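Local coordinates for protein ORF 37 (Human herpesvirus 8 type M, PDB 3FHD) that cleaves double- and single-stranded DNA as an endonuclease and exonuclease, helping to process non-linear or branched viral DNA intermediates so that unit-length genomes can be packaged, at residues A173-N178 with Y395-L400; R341-T344 with I350-C353. All blocks are in the same frame, centred on the assembly; numbering follows the deposited sequence.

Interaction 1: residues A173-N178 with Y395-L400; sequences AVKQQN and YFYQVL. With SO4 (sulfate ion), chain B.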
loop_
_atom_site.group_PDB
_atom_site.type_symbol
_atom_site.label_atom_id
_atom_site.label_comp_id
_atom_site.label_asym_id
_atom_site.label_seq_id
_atom_site.Cartn_x
_atom_site.Cartn_y
_atom_site.Cartn_z
ATOM N N ALA A 173 -12.979 -3.789 3.877
ATOM C CA ALA A 173 -13.715 -4.608 2.872
ATOM C C ALA A 173 -14.028 -6.015 3.410
ATOM O O ALA A 173 -14.997 -6.657 2.993
ATOM C CB ALA A 173 -12.940 -4.682 1.521
ATOM N N VAL A 174 -13.202 -6.502 4.335
ATOM C CA VAL A 174 -13.447 -7.825 4.915
ATOM C C VAL A 174 -14.313 -7.744 6.193
ATOM O O VAL A 174 -15.271 -8.510 6.364
ATOM C CB VAL A 174 -12.118 -8.570 5.222
ATOM C CG1 VAL A 174 -12.415 -9.839 6.064
ATOM C CG2 VAL A 174 -11.417 -8.971 3.935
ATOM N N LYS A 175 -13.959 -6.836 7.102
ATOM C CA LYS A 175 -14.465 -6.907 8.472
ATOM C C LYS A 175 -15.535 -5.874 8.763
ATOM O O LYS A 175 -16.196 -5.932 9.795
ATOM C CB LYS A 175 -13.332 -6.720 9.496
ATOM C CG LYS A 175 -12.360 -7.915 9.653
ATOM C CD LYS A 175 -13.098 -9.259 9.742
ATOM C CE LYS A 175 -12.477 -10.221 10.738
ATOM N NZ LYS A 175 -12.598 -11.648 10.264
ATOM N N GLN A 176 -15.672 -4.885 7.890
ATOM C CA GLN A 176 -16.513 -3.756 8.244
ATOM C C GLN A 176 -17.638 -3.525 7.234
ATOM O O GLN A 176 -18.819 -3.645 7.599
ATOM C CB GLN A 176 -15.654 -2.492 8.480
ATOM C CG GLN A 176 -14.734 -2.542 9.698
ATOM C CD GLN A 176 -13.898 -1.262 9.856
ATOM O OE1 GLN A 176 -13.456 -0.673 8.883
ATOM N NE2 GLN A 176 -13.726 -0.812 11.101
ATOM N N GLN A 177 -17.279 -3.186 5.985
ATOM C CA GLN A 177 -18.263 -3.056 4.890
ATOM C C GLN A 177 -19.325 -1.960 5.135
ATOM O O GLN A 177 -20.435 -1.991 4.578
ATOM C CB GLN A 177 -18.888 -4.433 4.577
ATOM C CG GLN A 177 -17.813 -5.545 4.375
ATOM C CD GLN A 177 -18.375 -6.885 3.909
ATOM O OE1 GLN A 177 -19.586 -7.095 3.919
ATOM N NE2 GLN A 177 -17.490 -7.802 3.523
ATOM N N ASN A 178 -18.976 -0.980 5.963
ATOM C CA ASN A 178 -19.936 0.051 6.353
ATOM C C ASN A 178 -19.619 1.303 5.548
ATOM O O ASN A 178 -18.743 1.266 4.660
ATOM C CB ASN A 178 -19.865 0.323 7.867
ATOM C CG ASN A 178 -18.452 0.727 8.329
ATOM O OD1 ASN A 178 -17.612 1.139 7.529
ATOM N ND2 ASN A 178 -18.202 0.623 9.618
ATOM N N TYR A 395 -3.558 -3.052 9.955
ATOM C CA TYR A 395 -2.234 -3.093 9.304
ATOM C C TYR A 395 -1.817 -4.513 8.914
ATOM O O TYR A 395 -1.075 -4.691 7.948
ATOM C CB TYR A 395 -1.117 -2.441 10.121
ATOM C CG TYR A 395 -1.333 -0.967 10.409
ATOM C CD1 TYR A 395 -2.281 -0.224 9.698
ATOM C CD2 TYR A 395 -0.572 -0.310 11.355
ATOM C CE1 TYR A 395 -2.505 1.106 9.959
ATOM C CE2 TYR A 395 -0.791 1.078 11.622
ATOM C CZ TYR A 395 -1.752 1.750 10.904
ATOM O OH TYR A 395 -1.999 3.092 11.128
ATOM N N PHE A 396 -2.291 -5.497 9.662
ATOM C CA PHE A 396 -2.083 -6.884 9.300
ATOM C C PHE A 396 -2.727 -7.221 7.950
ATOM O O PHE A 396 -2.075 -7.801 7.074
ATOM C CB PHE A 396 -2.549 -7.862 10.399
ATOM C CG PHE A 396 -2.382 -9.293 10.003
ATOM C CD1 PHE A 396 -1.125 -9.931 10.146
ATOM C CD2 PHE A 396 -3.448 -10.020 9.464
ATOM C CE1 PHE A 396 -0.959 -11.268 9.754
ATOM C CE2 PHE A 396 -3.273 -11.377 9.088
ATOM C CZ PHE A 396 -2.037 -11.977 9.224
ATOM N N TYR A 397 -3.978 -6.805 7.784
ATOM C CA TYR A 397 -4.755 -6.961 6.559
ATOM C C TYR A 397 -4.137 -6.163 5.382
ATOM O O TYR A 397 -4.183 -6.599 4.253
ATOM C CB TYR A 397 -6.169 -6.411 6.805
ATOM C CG TYR A 397 -7.028 -7.388 7.546
ATOM C CD1 TYR A 397 -7.994 -8.140 6.872
ATOM C CD2 TYR A 397 -6.843 -7.614 8.917
ATOM C CE1 TYR A 397 -8.798 -9.079 7.558
ATOM C CE2 TYR A 397 -7.620 -8.571 9.609
ATOM C CZ TYR A 397 -8.595 -9.297 8.911
ATOM O OH TYR A 397 -9.388 -10.232 9.567
ATOM N N GLN A 398 -3.644 -4.968 5.665
ATOM C CA GLN A 398 -2.944 -4.164 4.642
ATOM C C GLN A 398 -1.735 -4.879 4.031
ATOM O O GLN A 398 -1.618 -4.945 2.811
ATOM C CB GLN A 398 -2.531 -2.792 5.225
ATOM C CG GLN A 398 -1.697 -1.956 4.249
ATOM C CD GLN A 398 -1.628 -0.492 4.646
ATOM O OE1 GLN A 398 -1.585 -0.160 5.844
ATOM N NE2 GLN A 398 -1.650 0.393 3.645
ATOM N N VAL A 399 -0.859 -5.431 4.870
ATOM C CA VAL A 399 0.334 -6.117 4.380
ATOM C C VAL A 399 -0.075 -7.447 3.722
ATOM O O VAL A 399 0.586 -7.916 2.790
ATOM C CB VAL A 399 1.390 -6.316 5.511
ATOM C CG1 VAL A 399 2.661 -6.970 4.952
ATOM C CG2 VAL A 399 1.747 -4.972 6.156
ATOM N N LEU A 400 -1.147 -8.060 4.237
ATOM C CA LEU A 400 -1.692 -9.302 3.673
ATOM C C LEU A 400 -2.020 -9.058 2.201
ATOM O O LEU A 400 -1.611 -9.853 1.340
ATOM C CB LEU A 400 -2.956 -9.760 4.440
ATOM C CG LEU A 400 -3.439 -11.180 4.100
ATOM C CD1 LEU A 400 -4.157 -11.838 5.294
ATOM C CD2 LEU A 400 -4.279 -11.224 2.852
HETATM S S SO4 B . -2.540 1.442 -0.691
HETATM O O1 SO4 B . -3.958 1.620 -0.426
HETATM O O2 SO4 B . -1.794 1.660 0.553
HETATM O O3 SO4 B . -2.384 0.075 -1.144
HETATM O O4 SO4 B . -2.136 2.296 -1.778
#

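Interaction 2: residues R341-T344 with I350-C353; sequences RKLT and IREC. With SO4 (sulfate ion), chain D.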
loop_
_atom_site.group_PDB
_atom_site.type_symbol
_atom_site.label_atom_id
_atom_site.label_comp_id
_atom_site.label_asym_id
_atom_site.label_seq_id
_atom_site.Cartn_x
_atom_site.Cartn_y
_atom_site.Cartn_z
ATOM N N ARG A 341 -12.336 -10.555 26.261
ATOM C CA ARG A 341 -12.909 -11.492 25.280
ATOM C C ARG A 341 -11.987 -12.680 24.987
ATOM O O ARG A 341 -10.799 -12.503 24.728
ATOM C CB ARG A 341 -13.248 -10.762 23.970
ATOM C CG ARG A 341 -14.618 -10.076 23.954
ATOM C CD ARG A 341 -14.895 -9.384 22.606
ATOM N NE ARG A 341 -15.482 -10.286 21.602
ATOM C CZ ARG A 341 -15.605 -10.000 20.302
ATOM N NH1 ARG A 341 -16.149 -10.885 19.466
ATOM N NH2 ARG A 341 -15.175 -8.833 19.825
ATOM N N LYS A 342 -12.549 -13.887 25.026
ATOM C CA LYS A 342 -11.820 -15.103 24.647
ATOM C C LYS A 342 -11.972 -15.367 23.154
ATOM O O LYS A 342 -12.935 -14.904 22.536
ATOM C CB LYS A 342 -12.328 -16.317 25.439
ATOM C CG LYS A 342 -11.929 -16.303 26.906
ATOM C CD LYS A 342 -12.692 -17.330 27.739
ATOM C CE LYS A 342 -12.479 -17.080 29.230
ATOM N NZ LYS A 342 -13.429 -17.845 30.069
ATOM N N LEU A 343 -11.006 -16.082 22.574
ATOM C CA LEU A 343 -11.178 -16.687 21.247
ATOM C C LEU A 343 -12.221 -17.801 21.341
ATOM O O LEU A 343 -12.194 -18.615 22.280
ATOM C CB LEU A 343 -9.861 -17.282 20.747
ATOM C CG LEU A 343 -8.661 -16.358 20.526
ATOM C CD1 LEU A 343 -7.364 -17.154 20.512
ATOM C CD2 LEU A 343 -8.823 -15.590 19.234
ATOM N N THR A 344 -13.154 -17.827 20.391
ATOM C CA THR A 344 -14.189 -18.869 20.356
ATOM C C THR A 344 -13.783 -19.876 19.267
ATOM O O THR A 344 -12.786 -19.661 18.579
ATOM C CB THR A 344 -15.594 -18.273 20.066
ATOM O OG1 THR A 344 -15.665 -17.863 18.694
ATOM C CG2 THR A 344 -15.892 -17.063 20.978
ATOM N N ILE A 350 -8.158 -16.442 13.101
ATOM C CA ILE A 350 -7.330 -15.649 14.026
ATOM C C ILE A 350 -6.299 -16.511 14.763
ATOM O O ILE A 350 -5.111 -16.170 14.813
ATOM C CB ILE A 350 -8.177 -14.764 15.007
ATOM C CG1 ILE A 350 -8.784 -13.554 14.276
ATOM C CG2 ILE A 350 -7.320 -14.251 16.161
ATOM C CD1 ILE A 350 -7.767 -12.543 13.763
ATOM N N ARG A 351 -6.745 -17.646 15.300
ATOM C CA ARG A 351 -5.840 -18.560 15.990
ATOM C C ARG A 351 -4.660 -18.985 15.106
ATOM O O ARG A 351 -3.503 -18.995 15.555
ATOM C CB ARG A 351 -6.601 -19.782 16.496
ATOM C CG ARG A 351 -6.072 -20.302 17.797
ATOM C CD ARG A 351 -6.788 -21.588 18.215
ATOM N NE ARG A 351 -8.224 -21.379 18.416
ATOM C CZ ARG A 351 -8.800 -21.037 19.569
ATOM N NH1 ARG A 351 -8.078 -20.848 20.681
ATOM N NH2 ARG A 351 -10.117 -20.886 19.607
ATOM N N GLU A 352 -4.964 -19.313 13.850
ATOM C CA GLU A 352 -3.961 -19.754 12.868
ATOM C C GLU A 352 -2.951 -18.630 12.568
ATOM O O GLU A 352 -1.741 -18.871 12.458
ATOM C CB GLU A 352 -4.677 -20.230 11.605
ATOM C CG GLU A 352 -3.790 -20.523 10.395
ATOM C CD GLU A 352 -3.339 -21.979 10.314
ATOM O OE1 GLU A 352 -3.023 -22.598 11.368
ATOM O OE2 GLU A 352 -3.289 -22.502 9.170
ATOM N N CYS A 353 -3.457 -17.403 12.455
ATOM C CA CYS A 353 -2.598 -16.262 12.201
ATOM C C CYS A 353 -1.703 -15.993 13.406
ATOM O O CYS A 353 -0.536 -15.657 13.231
ATOM C CB CYS A 353 -3.417 -15.004 11.851
ATOM S SG CYS A 353 -4.291 -15.061 10.229
HETATM S S SO4 D . -16.445 -8.405 16.533
HETATM O O1 SO4 D . -16.369 -7.573 17.733
HETATM O O2 SO4 D . -15.217 -8.227 15.759
HETATM O O3 SO4 D . -16.589 -9.818 16.913
HETATM O O4 SO4 D . -17.608 -8.013 15.739
#

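Interaction 1: residues A173-N178 with Y395-L400
In the PD-(D/E)XK nuclease core of this viral alkaline exonuclease, Tyr-397 of helix 394-412 reaches across to the last turn of helix 170-175, where Val-174 and Lys-175 receive its phenol. The meeting is small, 123 Å² in all, and the backbones stay well apart, with Val-174 CA and Tyr-397 CA 8.9 Å from each other. The tyrosine's CG lies anti to its carbonyl carbon (chi1 -80°), which directs the ring toward the short helix. Val-174 offers one methyl: with CG1 anti to the backbone N (chi1 170°), that branch comes within 4.0 Å of Tyr-397 CE1, approaching the ring at a slant. Lys-175 bends repeatedly along its chain and passes the far end of the phenol at about a right angle. Its CE lies 3.3 Å from Tyr-397 OH, and its ammonium NZ stands 3.6 Å from the same oxygen. His-171, one turn earlier in the short helix, also meets the Tyr-397 ring, edge-to-face.

The next residue, Gln-398, points elsewhere. Its NE2 makes a weak bond to a sulfate, 3.3 Å from O2, while its OE1 accepts from Lys-268. Arg-161, Ser-167, Ser-168 and Ser-241 also bind this sulfate, which probably came from the crystallisation liquor. Beyond the helix end, Gln-177 folds back so that its NE2 donates to Ala-173 O at 2.8 Å, tying the turn to the helix it leaves.

Between the two segments the chemistry is thus apolar at the ring and turns polar toward the hydroxyl: a buried phenol is held by van der Waals contact, and the positive charge of Lys-175 near its oxygen would probably stabilise negative charge there and polarise the phenol.

Interaction 2: residues R341-T344 with I350-C353
Leu-343 and Ile-350 form the close-packed part of this contact: the leucine's CD2 methyl meets the isoleucine's CG2 at 3.7 Å, the two side chains crossing at about a right angle. Ile-350 uses its branch methyl here, whereas its longer CG1 arm leads away from the 341-344 segment. Ile-350 is buried, and it also touches Arg-392.

Toward solvent the contact passes to Arg-351, an exposed residue whose guanidinium lies against the same leucine. Leu-343 CD1 sits over one face of the planar group, 3.8 Å from NH1, and Leu-343 CB is 3.8 Å from NH2. A bend in the arginine chain at chi3 (-61°) turns the charged end back over the leucine. At the guanidinium edge, near its plane, Thr-344 O lies 3.1 Å from Arg-351 NH2.

These residues join the extended chain leading into helix 348-355 to the first turns of that helix. The approach is held by backbone hydrogen bonds of Arg-341 with Leu-319 and of Leu-343 with Gly-317. Just ahead of the helix, Thr-344 OG1 accepts a bond from Leu-346 N, forming an ST turn, and Thr-344 N donates to His-347 ND1, within the short connection that leads into the helix.

Looser still is the beginning of the segment, which follows the unmodelled residues 337-340. Exposed Arg-341 makes no contact with 350-353 and instead grips a sulfate, probably from the crystallisation liquor, through two separate nitrogens. NH1 donates to O3 at 2.8 Å along a fairly straight path of 163°, and NH2 reaches O1 at 2.7 Å with a more bent angle of 138°.

In the fold
The centres of interactions 1 and 2 lie about 17 Å apart, on the same side of the chain's centre. Along the sequence interaction 2 is nested within the long loop closed by interaction 1. They touch directly where Phe-396 CZ of helix 394-412 packs on Cys-353 SG of helix 348-355 at 3.9 Å, which connects the two helices. Interaction 1 is the one near the catalytic region: the side chain of Tyr-397 is about 10 Å from that of the magnesium ligand Glu-266 and about 14 Å from the bound magnesium ion. Interaction 2, centred about 26 Å from the chain's centre, lies away from the metal site.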